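Long-range contacts in hypothetical protein Atu2327 (Agrobacterium tumefaciens, PDB 2O8I), which is of unknown function but probably belongs with the OHCU decarboxylases, which turn an intermediate of urate breakdown into (S)-allantoin: residues A[105-110]-A[132-137]; A[98-103]-A[125-130]; A[2-7]-A[24-29]; A[35-40]-A[157-162]. All coordinates share one frame; numbering follows the deposited sequence.

Interaction 1 (A[105-110]-A[132-137])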
loop_
_atom_site.group_PDB
_atom_site.type_symbol
_atom_site.label_atom_id
_atom_site.label_comp_id
_atom_site.label_asym_id
_atom_site.label_seq_id
_atom_site.Cartn_x
_atom_site.Cartn_y
_atom_site.Cartn_z
ATOM N N SER A 105 -9.882 -6.514 12.031
ATOM C CA SER A 105 -10.541 -5.649 13.023
ATOM C C SER A 105 -10.456 -6.218 14.412
ATOM O O SER A 105 -10.179 -5.484 15.342
ATOM C CB SER A 105 -11.996 -5.419 12.703
ATOM O OG SER A 105 -12.069 -4.728 11.483
ATOM N N ALA A 106 -10.689 -7.517 14.556
ATOM C CA ALA A 106 -10.663 -8.149 15.880
ATOM C C ALA A 106 -9.272 -8.023 16.503
ATOM O O ALA A 106 -9.145 -7.651 17.682
ATOM C CB ALA A 106 -11.145 -9.624 15.834
ATOM N N TYR A 107 -8.257 -8.286 15.678
ATOM C CA TYR A 107 -6.867 -8.279 16.083
ATOM C C TYR A 107 -6.390 -6.891 16.515
ATOM O O TYR A 107 -5.813 -6.714 17.594
ATOM C CB TYR A 107 -6.000 -8.802 14.936
ATOM C CG TYR A 107 -4.515 -8.861 15.239
ATOM C CD1 TYR A 107 -3.914 -10.052 15.701
ATOM C CD2 TYR A 107 -3.704 -7.752 15.043
ATOM C CE1 TYR A 107 -2.549 -10.140 15.946
ATOM C CE2 TYR A 107 -2.335 -7.819 15.301
ATOM C CZ TYR A 107 -1.755 -9.012 15.744
ATOM O OH TYR A 107 -0.380 -9.053 16.003
ATOM N N THR A 108 -6.625 -5.904 15.668
ATOM C CA THR A 108 -6.256 -4.547 16.024
ATOM C C THR A 108 -7.027 -4.061 17.270
ATOM O O THR A 108 -6.483 -3.305 18.072
ATOM C CB THR A 108 -6.250 -3.554 14.785
ATOM O OG1 THR A 108 -6.285 -2.215 15.252
ATOM C CG2 THR A 108 -7.416 -3.739 13.908
ATOM N N GLU A 109 -8.250 -4.551 17.473
ATOM C CA GLU A 109 -9.013 -4.161 18.652
ATOM C C GLU A 109 -8.300 -4.724 19.882
ATOM O O GLU A 109 -8.277 -4.072 20.916
ATOM C CB GLU A 109 -10.485 -4.598 18.562
ATOM C CG GLU A 109 -11.332 -4.584 19.902
ATOM C CD GLU A 109 -11.427 -3.189 20.626
ATOM O OE1 GLU A 109 -11.494 -2.131 19.948
ATOM O OE2 GLU A 109 -11.450 -3.154 21.887
ATOM N N LYS A 110 -7.671 -5.894 19.759
ATOM C CA LYS A 110 -6.947 -6.492 20.886
ATOM C C LYS A 110 -5.536 -5.893 21.074
ATOM O O LYS A 110 -5.148 -5.609 22.205
ATOM C CB LYS A 110 -6.864 -8.009 20.728
ATOM C CG LYS A 110 -6.202 -8.769 21.890
ATOM C CD LYS A 110 -6.513 -10.266 21.790
ATOM C CE LYS A 110 -6.395 -11.028 23.135
ATOM N NZ LYS A 110 -4.981 -11.460 23.363
ATOM N N ASP A 132 -5.289 -17.507 14.102
ATOM C CA ASP A 132 -5.707 -18.405 15.183
ATOM C C ASP A 132 -4.716 -18.546 16.378
ATOM O O ASP A 132 -5.085 -18.386 17.542
ATOM C CB ASP A 132 -5.797 -19.765 14.529
ATOM C CG ASP A 132 -7.054 -20.455 14.812
ATOM O OD1 ASP A 132 -8.116 -19.986 14.301
ATOM O OD2 ASP A 132 -6.939 -21.503 15.501
ATOM N N THR A 133 -3.464 -18.870 16.058
ATOM C CA THR A 133 -2.390 -18.907 17.014
ATOM C C THR A 133 -2.188 -17.510 17.633
ATOM O O THR A 133 -2.153 -17.369 18.854
ATOM C CB THR A 133 -1.067 -19.310 16.278
ATOM O OG1 THR A 133 -1.136 -20.672 15.869
ATOM C CG2 THR A 133 0.194 -19.087 17.139
ATOM N N ARG A 134 -2.051 -16.485 16.794
ATOM C CA ARG A 134 -1.545 -15.193 17.271
ATOM C C ARG A 134 -2.531 -14.336 18.082
ATOM O O ARG A 134 -2.096 -13.577 18.957
ATOM C CB ARG A 134 -0.942 -14.381 16.125
ATOM C CG ARG A 134 0.317 -15.015 15.583
ATOM C CD ARG A 134 0.819 -14.326 14.322
ATOM N NE ARG A 134 0.903 -12.874 14.466
ATOM C CZ ARG A 134 1.304 -12.060 13.497
ATOM N NH1 ARG A 134 1.673 -12.562 12.333
ATOM N NH2 ARG A 134 1.345 -10.747 13.677
ATOM N N ILE A 135 -3.837 -14.454 17.801
ATOM C CA ILE A 135 -4.833 -13.693 18.547
ATOM C C ILE A 135 -4.756 -14.066 20.026
ATOM O O ILE A 135 -5.059 -13.258 20.891
ATOM C CB ILE A 135 -6.275 -13.858 17.983
ATOM C CG1 ILE A 135 -7.255 -12.833 18.600
ATOM C CG2 ILE A 135 -6.828 -15.271 18.232
ATOM C CD1 ILE A 135 -7.285 -11.418 17.966
ATOM N N ASP A 136 -4.307 -15.280 20.316
ATOM C CA ASP A 136 -4.224 -15.768 21.696
ATOM C C ASP A 136 -2.934 -15.413 22.439
ATOM O O ASP A 136 -2.773 -15.791 23.605
ATOM C CB ASP A 136 -4.440 -17.285 21.732
ATOM C CG ASP A 136 -5.911 -17.672 21.548
ATOM O OD1 ASP A 136 -6.827 -16.829 21.801
ATOM O OD2 ASP A 136 -6.150 -18.838 21.161
ATOM N N ASN A 137 -2.011 -14.716 21.786
ATOM C CA ASN A 137 -0.806 -14.303 22.478
ATOM C C ASN A 137 -1.034 -13.058 23.328
ATOM O O ASN A 137 -2.094 -12.443 23.243
ATOM C CB ASN A 137 0.339 -14.061 21.490
ATOM C CG ASN A 137 0.760 -15.329 20.747
ATOM O OD1 ASN A 137 1.437 -15.244 19.723
ATOM N ND2 ASN A 137 0.353 -16.503 21.254
#
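With CG anti to its backbone N (chi1 -179°), the ring of Tyr107 leaves helix 94-111 across the line to segment 132-137, and Lys110, one turn later, starts its extended chain in the same way. From the other side Ile135 places CG1 anti to its N, and its chi2 of 83° turns CD1 toward helix 94-111. That methyl tip meets the other helix at its backbone, 3.7 Å from Tyr107 CA, and also touches Tyr107 CB. The Lys110 chain passes Ile135 with CD 4.1 Å from CD1, then bends at chi4 so that NZ donates to Ile135 O at 3.1 Å, nearly along the C=O axis. A cation here probably offsets the partial negative charge near the C-terminal end of helix 124-135. Arg134 bends at chi3, which carries its guanidinium to the phenol tip with the two planes 82° apart. Its NH2 gives only a weak bond to Tyr107 OH, at 3.4 Å. The firmer holds lie outside: Glu142 of helix 139-161 bridges Arg134 NE and bonds Tyr107 OH, while Arg134 NH1 donates to Ile116 O. An isoleucine tip on one backbone, flanked by a lysine at a helix-end carbonyl and a buried tyrosine-arginine pair held by Glu142, thus joins the C-terminal parts of two successive helices in this all-alpha fold.

Interaction 2 (A[98-103]-A[125-130])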
loop_
_atom_site.group_PDB
_atom_site.type_symbol
_atom_site.label_atom_id
_atom_site.label_comp_id
_atom_site.label_asym_id
_atom_site.label_seq_id
_atom_site.Cartn_x
_atom_site.Cartn_y
_atom_site.Cartn_z
ATOM N N ALA A 98 -13.743 -10.566 3.015
ATOM C CA ALA A 98 -14.466 -10.024 4.164
ATOM C C ALA A 98 -13.987 -10.619 5.491
ATOM O O ALA A 98 -13.880 -9.897 6.494
ATOM C CB ALA A 98 -15.995 -10.184 4.001
ATOM N N ARG A 99 -13.683 -11.923 5.498
ATOM C CA ARG A 99 -13.199 -12.561 6.720
ATOM C C ARG A 99 -11.869 -11.919 7.092
ATOM O O ARG A 99 -11.645 -11.629 8.259
ATOM C CB ARG A 99 -13.087 -14.086 6.576
ATOM C CG ARG A 99 -13.071 -14.882 7.882
ATOM C CD ARG A 99 -12.892 -16.384 7.490
ATOM N NE ARG A 99 -12.635 -17.359 8.584
ATOM C CZ ARG A 99 -12.720 -18.700 8.468
ATOM N NH1 ARG A 99 -13.062 -19.274 7.311
ATOM N NH2 ARG A 99 -12.448 -19.493 9.508
ATOM N N PHE A 100 -10.999 -11.670 6.113
ATOM C CA PHE A 100 -9.707 -11.045 6.448
ATOM C C PHE A 100 -9.893 -9.710 7.134
ATOM O O PHE A 100 -9.271 -9.467 8.177
ATOM C CB PHE A 100 -8.773 -10.917 5.250
ATOM C CG PHE A 100 -8.145 -12.226 4.840
ATOM C CD1 PHE A 100 -8.141 -13.322 5.717
ATOM C CD2 PHE A 100 -7.534 -12.366 3.611
ATOM C CE1 PHE A 100 -7.540 -14.536 5.374
ATOM C CE2 PHE A 100 -6.934 -13.589 3.259
ATOM C CZ PHE A 100 -6.937 -14.672 4.142
ATOM N N THR A 101 -10.771 -8.878 6.562
ATOM C CA THR A 101 -11.134 -7.609 7.148
ATOM C C THR A 101 -11.622 -7.763 8.610
ATOM O O THR A 101 -11.150 -7.050 9.527
ATOM C CB THR A 101 -12.181 -6.902 6.284
ATOM O OG1 THR A 101 -11.552 -6.486 5.060
ATOM C CG2 THR A 101 -12.735 -5.693 7.019
ATOM N N GLN A 102 -12.526 -8.709 8.833
ATOM C CA GLN A 102 -13.055 -8.939 10.155
ATOM C C GLN A 102 -11.942 -9.435 11.112
ATOM O O GLN A 102 -11.854 -9.008 12.257
ATOM C CB GLN A 102 -14.279 -9.872 10.080
ATOM C CG GLN A 102 -14.671 -10.520 11.395
ATOM C CD GLN A 102 -15.759 -11.615 11.185
ATOM O OE1 GLN A 102 -15.455 -12.777 10.793
ATOM N NE2 GLN A 102 -17.036 -11.244 11.434
ATOM N N LEU A 103 -11.076 -10.321 10.654
ATOM C CA LEU A 103 -10.094 -10.864 11.591
ATOM C C LEU A 103 -9.102 -9.752 11.947
ATOM O O LEU A 103 -8.688 -9.583 13.100
ATOM C CB LEU A 103 -9.418 -12.116 11.031
ATOM C CG LEU A 103 -10.319 -13.360 10.834
ATOM C CD1 LEU A 103 -9.507 -14.444 10.109
ATOM C CD2 LEU A 103 -11.070 -13.962 12.108
ATOM N N HIS A 125 -5.355 -20.744 4.085
ATOM C CA HIS A 125 -5.228 -21.515 5.316
ATOM C C HIS A 125 -4.055 -21.104 6.191
ATOM O O HIS A 125 -4.243 -20.929 7.406
ATOM C CB HIS A 125 -5.190 -23.008 5.035
ATOM C CG HIS A 125 -6.501 -23.526 4.565
ATOM N ND1 HIS A 125 -7.661 -23.395 5.318
ATOM C CD2 HIS A 125 -6.853 -24.130 3.406
ATOM C CE1 HIS A 125 -8.669 -23.904 4.630
ATOM N NE2 HIS A 125 -8.206 -24.360 3.473
ATOM N N ASP A 126 -2.870 -20.924 5.588
ATOM C CA ASP A 126 -1.692 -20.501 6.351
ATOM C C ASP A 126 -1.987 -19.262 7.169
ATOM O O ASP A 126 -1.508 -19.123 8.294
ATOM C CB ASP A 126 -0.494 -20.221 5.450
ATOM C CG ASP A 126 -0.070 -21.434 4.658
ATOM O OD1 ASP A 126 -0.076 -22.537 5.224
ATOM O OD2 ASP A 126 0.243 -21.289 3.453
ATOM N N ILE A 127 -2.784 -18.370 6.589
ATOM C CA ILE A 127 -3.054 -17.085 7.206
ATOM C C ILE A 127 -4.049 -17.207 8.363
ATOM O O ILE A 127 -3.800 -16.665 9.478
ATOM C CB ILE A 127 -3.512 -16.040 6.153
ATOM C CG1 ILE A 127 -2.265 -15.497 5.439
ATOM C CG2 ILE A 127 -4.296 -14.894 6.830
ATOM C CD1 ILE A 127 -2.507 -15.137 4.017
ATOM N N LEU A 128 -5.154 -17.917 8.091
ATOM C CA LEU A 128 -6.113 -18.261 9.125
ATOM C C LEU A 128 -5.425 -18.968 10.307
ATOM O O LEU A 128 -5.742 -18.709 11.478
ATOM C CB LEU A 128 -7.226 -19.101 8.522
ATOM C CG LEU A 128 -8.013 -18.286 7.480
ATOM C CD1 LEU A 128 -9.056 -19.109 6.697
ATOM C CD2 LEU A 128 -8.669 -17.097 8.180
ATOM N N SER A 129 -4.451 -19.820 10.003
ATOM C CA SER A 129 -3.777 -20.580 11.046
ATOM C C SER A 129 -3.009 -19.624 11.957
ATOM O O SER A 129 -3.115 -19.694 13.187
ATOM C CB SER A 129 -2.837 -21.630 10.427
ATOM O OG SER A 129 -1.925 -22.161 11.371
ATOM N N ALA A 130 -2.251 -18.732 11.326
ATOM C CA ALA A 130 -1.489 -17.715 12.014
ATOM C C ALA A 130 -2.400 -16.775 12.826
ATOM O O ALA A 130 -2.084 -16.490 13.968
ATOM C CB ALA A 130 -0.608 -16.979 11.046
#
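Two successive helices of the all-alpha fold lie side by side here as a nearly parallel pair, the short segments 98-103 and 125-130 crossing at 20°. The segment axes come no closer than 11.8 Å, a wide spacing bridged by long side chains, and Leu128 is the centre of the packing. With CG anti to the carbonyl carbon and beside the backbone N, it spreads its two methyls across the side chains of segment 98-103. Each of the three it meets, Arg99, Phe100 and Leu103, crosses it at about a right angle. Arg99 runs out extended from CG to NE along the exposed side of the contact, bringing its guanidinium flat against Leu128: CD1 sits over the centre of one face, 4.1 Å from Arg99 CZ. Phe100, by contrast, offers Leu128 its edge, CE1 lying 4.0 Å from CD2 with that methyl in the plane of the ring. The same ring carbon also meets Ile127, whose CG2, anti to the backbone N, approaches obliquely to 3.6 Å from Phe100 CE1. Phe100 and Ile127 are the buried side of the contact, and both reach helix 66-74, at Leu70 and Leu66 respectively; Arg99 marks the solvent side. Ala98 and Thr101 pack instead on Arg10 and Ala9 of the second subunit, so helix 94-111 also serves the dimer interface. One turn beyond Phe100, Leu103 meets Leu128 methyl to methyl, its CD1 3.4 Å from Leu128 CD2.

Interaction 3 (A[2-7]-A[24-29])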
loop_
_atom_site.group_PDB
_atom_site.type_symbol
_atom_site.label_atom_id
_atom_site.label_comp_id
_atom_site.label_asym_id
_atom_site.label_seq_id
_atom_site.Cartn_x
_atom_site.Cartn_y
_atom_site.Cartn_z
ATOM N N VAL A 2 25.041 7.846 -4.424
ATOM C CA VAL A 2 23.646 7.946 -4.016
ATOM C C VAL A 2 23.395 9.134 -3.073
ATOM O O VAL A 2 23.800 9.095 -1.927
ATOM C CB VAL A 2 23.188 6.614 -3.362
ATOM C CG1 VAL A 2 21.752 6.662 -2.982
ATOM C CG2 VAL A 2 23.457 5.465 -4.308
ATOM N N THR A 3 22.724 10.184 -3.542
ATOM C CA THR A 3 22.385 11.302 -2.664
ATOM C C THR A 3 21.378 10.911 -1.605
ATOM O O THR A 3 20.763 9.848 -1.671
ATOM C CB THR A 3 21.765 12.457 -3.397
ATOM O OG1 THR A 3 20.482 12.060 -3.822
ATOM C CG2 THR A 3 22.577 12.891 -4.596
ATOM N N ARG A 4 21.197 11.774 -0.610
ATOM C CA ARG A 4 20.272 11.512 0.502
ATOM C C ARG A 4 18.841 11.426 0.006
ATOM O O ARG A 4 18.073 10.585 0.428
ATOM C CB ARG A 4 20.336 12.682 1.473
ATOM C CG ARG A 4 19.823 12.404 2.840
ATOM C CD ARG A 4 19.365 13.703 3.552
ATOM N NE ARG A 4 18.787 13.347 4.843
ATOM C CZ ARG A 4 19.508 12.913 5.861
ATOM N NH1 ARG A 4 20.837 12.837 5.749
ATOM N NH2 ARG A 4 18.894 12.537 6.981
ATOM N N GLU A 5 18.501 12.338 -0.886
ATOM C CA GLU A 5 17.175 12.552 -1.341
ATOM C C GLU A 5 16.783 11.295 -2.066
ATOM O O GLU A 5 15.662 10.808 -1.948
ATOM C CB GLU A 5 17.170 13.739 -2.296
ATOM C CG GLU A 5 15.799 14.257 -2.595
ATOM C CD GLU A 5 15.537 14.395 -4.106
ATOM O OE1 GLU A 5 16.161 15.318 -4.699
ATOM O OE2 GLU A 5 14.716 13.589 -4.681
ATOM N N GLU A 6 17.742 10.750 -2.782
ATOM C CA GLU A 6 17.491 9.610 -3.574
ATOM C C GLU A 6 17.387 8.330 -2.725
ATOM O O GLU A 6 16.432 7.567 -2.842
ATOM C CB GLU A 6 18.527 9.533 -4.680
ATOM C CG GLU A 6 18.644 8.142 -5.239
ATOM C CD GLU A 6 19.826 7.927 -6.197
ATOM O OE1 GLU A 6 20.715 8.884 -6.447
ATOM O OE2 GLU A 6 19.818 6.733 -6.653
ATOM N N PHE A 7 18.328 8.105 -1.844
ATOM C CA PHE A 7 18.213 7.002 -0.896
ATOM C C PHE A 7 16.906 6.954 -0.116
ATOM O O PHE A 7 16.315 5.903 0.059
ATOM C CB PHE A 7 19.351 7.092 0.093
ATOM C CG PHE A 7 19.508 5.902 0.989
ATOM C CD1 PHE A 7 20.397 4.878 0.656
ATOM C CD2 PHE A 7 18.870 5.858 2.218
ATOM C CE1 PHE A 7 20.602 3.781 1.512
ATOM C CE2 PHE A 7 19.073 4.765 3.113
ATOM C CZ PHE A 7 19.921 3.715 2.744
ATOM N N ARG A 24 17.920 7.926 8.929
ATOM C CA ARG A 24 18.961 7.543 9.863
ATOM C C ARG A 24 19.929 6.576 9.248
ATOM O O ARG A 24 21.142 6.699 9.474
ATOM C CB ARG A 24 18.376 6.917 11.105
ATOM C CG ARG A 24 17.552 7.887 11.887
ATOM C CD ARG A 24 17.041 7.226 13.143
ATOM N NE ARG A 24 16.100 8.139 13.761
ATOM C CZ ARG A 24 15.237 7.792 14.705
ATOM N NH1 ARG A 24 15.180 6.524 15.118
ATOM N NH2 ARG A 24 14.416 8.722 15.206
ATOM N N ALA A 25 19.431 5.602 8.476
ATOM C CA ALA A 25 20.352 4.685 7.768
ATOM C C ALA A 25 21.315 5.484 6.891
ATOM O O ALA A 25 22.476 5.089 6.744
ATOM C CB ALA A 25 19.612 3.674 6.937
ATOM N N TYR A 26 20.827 6.586 6.312
ATOM C CA TYR A 26 21.662 7.343 5.413
ATOM C C TYR A 26 22.781 8.037 6.198
ATOM O O TYR A 26 23.944 8.066 5.751
ATOM C CB TYR A 26 20.868 8.348 4.555
ATOM C CG TYR A 26 21.737 8.904 3.413
ATOM C CD1 TYR A 26 22.572 10.036 3.606
ATOM C CD2 TYR A 26 21.781 8.277 2.175
ATOM C CE1 TYR A 26 23.366 10.531 2.586
ATOM C CE2 TYR A 26 22.604 8.772 1.133
ATOM C CZ TYR A 26 23.385 9.892 1.350
ATOM O OH TYR A 26 24.170 10.397 0.337
ATOM N N ASP A 27 22.425 8.565 7.378
ATOM C CA ASP A 27 23.383 9.207 8.259
ATOM C C ASP A 27 24.343 8.230 8.908
ATOM O O ASP A 27 25.418 8.642 9.340
ATOM C CB ASP A 27 22.688 10.124 9.268
ATOM C CG ASP A 27 22.003 11.324 8.584
ATOM O OD1 ASP A 27 22.410 11.699 7.457
ATOM O OD2 ASP A 27 21.057 11.892 9.161
ATOM N N ALA A 28 24.002 6.948 8.926
ATOM C CA ALA A 28 24.942 5.903 9.343
ATOM C C ALA A 28 25.861 5.415 8.225
ATOM O O ALA A 28 26.671 4.483 8.428
ATOM C CB ALA A 28 24.199 4.717 9.944
ATOM N N GLY A 29 25.766 6.025 7.047
ATOM C CA GLY A 29 26.699 5.697 5.973
ATOM C C GLY A 29 26.051 4.877 4.872
ATOM O O GLY A 29 26.741 4.209 4.097
#
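Tyr26 leaves its helix toward segment 2-7, with CG anti to the backbone N, and every level of its side chain meets that segment. At the root, Tyr26 CB lies 4.0 Å from Phe7 CD2. Next out, Tyr26 CD2 abuts Phe7 CB at 3.4 Å. The edge of the Tyr26 ring is thereby turned toward the face of Phe7 in an offset edge-to-face pair, the planes 65° apart. Phe7 also rests CE2 against the Ala25 methyl and meets Phe11 edge-to-face. One face of the Tyr26 ring is covered by the first turn of helix 4-11: Arg4 CA stands 3.6 Å from the Tyr26 ring centroid, almost on the normal, in a CH-pi contact. Farther along the same face, Arg4 CG lies 3.7 Å from Tyr26 CD1. At the tip, Tyr26 OH donates to Val2 O at 2.6 Å, in the carbonyl plane, just ahead of the N-cap Thr3, whose OG1 accepts from Glu6 N. From over the ring the extended Arg4 chain continues past its CD1 side and carries its guanidinium to Asp27 in an end-on, two-nitrogen grip. Arg4 NH1 meets the syn lone pair of Asp27 OD1 at 2.6 Å, whereas NH2 reaches OD2 at 3.1 Å from above the carboxylate plane. Arg4 NH2 has a second acid, Glu23. The chemistry implies a layered join between the first two helices: aromatic packing inside, a phenol fixing the N-terminal lead-in, and an ion pair at the rim, where two acids probably stabilise the arginine's charge.

Interaction 4 (A[35-40]-A[157-162])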
loop_
_atom_site.group_PDB
_atom_site.type_symbol
_atom_site.label_atom_id
_atom_site.label_comp_id
_atom_site.label_asym_id
_atom_site.label_seq_id
_atom_site.Cartn_x
_atom_site.Cartn_y
_atom_site.Cartn_z
ATOM N N LEU A 35 24.418 -1.954 -3.162
ATOM C CA LEU A 35 22.974 -1.902 -3.320
ATOM C C LEU A 35 22.433 -3.305 -3.626
ATOM O O LEU A 35 22.167 -3.676 -4.789
ATOM C CB LEU A 35 22.555 -0.860 -4.354
ATOM C CG LEU A 35 22.840 0.591 -3.986
ATOM C CD1 LEU A 35 22.574 1.465 -5.171
ATOM C CD2 LEU A 35 22.081 1.032 -2.783
ATOM N N THR A 36 22.332 -4.081 -2.555
ATOM C CA THR A 36 21.810 -5.418 -2.599
ATOM C C THR A 36 20.753 -5.474 -1.526
ATOM O O THR A 36 20.802 -4.702 -0.569
ATOM C CB THR A 36 22.890 -6.518 -2.319
ATOM O OG1 THR A 36 23.340 -6.427 -0.964
ATOM C CG2 THR A 36 24.039 -6.418 -3.264
ATOM N N ALA A 37 19.800 -6.384 -1.680
ATOM C CA ALA A 37 18.811 -6.576 -0.654
ATOM C C ALA A 37 19.465 -6.913 0.675
ATOM O O ALA A 37 19.078 -6.323 1.650
ATOM C CB ALA A 37 17.825 -7.642 -1.049
ATOM N N LYS A 38 20.459 -7.817 0.731
ATOM C CA LYS A 38 21.141 -8.149 2.001
ATOM C C LYS A 38 21.723 -6.936 2.695
ATOM O O LYS A 38 21.403 -6.678 3.870
ATOM C CB LYS A 38 22.238 -9.188 1.806
ATOM C CG LYS A 38 21.717 -10.635 1.973
ATOM C CD LYS A 38 22.902 -11.705 2.025
ATOM C CE LYS A 38 23.732 -11.693 3.404
ATOM N NZ LYS A 38 24.933 -10.743 3.402
ATOM N N ALA A 39 22.554 -6.180 1.966
ATOM C CA ALA A 39 23.186 -4.981 2.513
ATOM C C ALA A 39 22.144 -3.975 2.977
ATOM O O ALA A 39 22.114 -3.628 4.139
ATOM C CB ALA A 39 24.146 -4.349 1.521
ATOM N N VAL A 40 21.245 -3.541 2.098
ATOM C CA VAL A 40 20.310 -2.465 2.460
ATOM C C VAL A 40 19.360 -2.920 3.585
ATOM O O VAL A 40 19.021 -2.130 4.489
ATOM C CB VAL A 40 19.512 -1.948 1.241
ATOM C CG1 VAL A 40 18.521 -0.905 1.656
ATOM C CG2 VAL A 40 20.437 -1.401 0.165
ATOM N N ARG A 157 10.385 -6.925 0.192
ATOM C CA ARG A 157 10.306 -5.730 -0.658
ATOM C C ARG A 157 11.625 -5.453 -1.357
ATOM O O ARG A 157 11.665 -5.416 -2.604
ATOM C CB ARG A 157 9.814 -4.528 0.129
ATOM C CG ARG A 157 8.371 -4.751 0.563
ATOM C CD ARG A 157 7.962 -3.751 1.581
ATOM N NE ARG A 157 6.523 -3.752 1.730
ATOM C CZ ARG A 157 5.839 -2.785 2.327
ATOM N NH1 ARG A 157 6.486 -1.718 2.796
ATOM N NH2 ARG A 157 4.511 -2.882 2.442
ATOM N N LEU A 158 12.690 -5.327 -0.559
ATOM C CA LEU A 158 14.056 -5.133 -1.067
ATOM C C LEU A 158 14.515 -6.183 -2.058
ATOM O O LEU A 158 15.091 -5.825 -3.083
ATOM C CB LEU A 158 15.038 -5.010 0.071
ATOM C CG LEU A 158 14.895 -3.678 0.813
ATOM C CD1 LEU A 158 15.520 -3.804 2.189
ATOM C CD2 LEU A 158 15.526 -2.551 -0.004
ATOM N N ALA A 159 14.210 -7.461 -1.795
ATOM C CA ALA A 159 14.496 -8.524 -2.759
ATOM C C ALA A 159 13.821 -8.359 -4.139
ATOM O O ALA A 159 14.321 -8.881 -5.128
ATOM C CB ALA A 159 14.196 -9.877 -2.172
ATOM N N SER A 160 12.693 -7.655 -4.232
ATOM C CA SER A 160 12.095 -7.427 -5.556
ATOM C C SER A 160 12.760 -6.256 -6.301
ATOM O O SER A 160 12.714 -6.203 -7.532
ATOM C CB SER A 160 10.575 -7.228 -5.485
ATOM O OG SER A 160 10.244 -6.062 -4.729
HETATM N N MSE A 161 13.380 -5.348 -5.553
HETATM C CA MSE A 161 13.963 -4.148 -6.092
HETATM C C MSE A 161 15.459 -4.227 -6.373
HETATM O O MSE A 161 15.988 -3.350 -7.032
HETATM C CB MSE A 161 13.856 -3.052 -5.074
HETATM C CG MSE A 161 12.565 -2.353 -4.941
HETATM SE SE MSE A 161 12.769 -1.407 -3.198
HETATM C CE MSE A 161 11.473 -2.380 -2.109
ATOM N N LEU A 162 16.149 -5.219 -5.819
ATOM C CA LEU A 162 17.611 -5.189 -5.754
ATOM C C LEU A 162 18.169 -6.581 -6.008
ATOM O O LEU A 162 17.474 -7.541 -5.761
ATOM C CB LEU A 162 18.045 -4.683 -4.368
ATOM C CG LEU A 162 17.874 -3.193 -4.041
ATOM C CD1 LEU A 162 18.350 -2.825 -2.681
ATOM C CD2 LEU A 162 18.552 -2.304 -5.046
#
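Apolar side-chain packing is the first kind of interaction between the start of helix 37-50 and the end of helix 139-161. Val40 forks between two leucines, crossing both at about a right angle: CG1, anti to the backbone N, meets Leu158 CD2 at 3.8 Å, and CG2 meets Leu162 CD1 at the same distance. Both leucines also pack on Phe11 of helix 4-11. Side chain against backbone is the second kind. The small Ala37 lets the two chains come close, its CB 3.7 Å from Ala159 N. In return Leu162 lays CB 3.6 Å from Ala37 N and CD1 3.7 Å from Thr36 O. The side-chain hydrogen bonds of Thr36 and Ser160 are local: Thr36, the N-cap, accepts from Ala39 N with OG1 at 3.0 Å, and Ser160 OG donates to Arg157 O at 2.6 Å. Just past Leu162, backbone hydrogen bonds pair Ala37 with Pro163 and Lys38 with Glu164. Arg157 forms salt bridges with Glu16 of its own chain and with Glu75 of the second subunit. The chemistry implies that the two segments themselves are joined by shape, greasy branches filling the seam, while the chain just after Leu162 adds backbone bonds.

How the interactions relate
Interactions 1 and 2 hold the same two elements, helices 94-111 and 124-135, at successive levels with centres 10 Å apart: the pairing is mainly apolar, with one arginine lying on a leucine, at 98-103/125-130, and gains hydrogen bonds at 105-110/132-137. Interactions 3 and 4 lie on the other side of the chain's centre and touch where Val2 CG2 meets Leu35 CD1. All four are partly buried, but interaction 4, nearest the centre, has no exposed residue in contact, and its cross-segment packing is wholly uncharged. Interaction 3, the farthest out, carries the salt bridge. Interaction 4 joins segments 117 residues apart, the other three elements close in sequence.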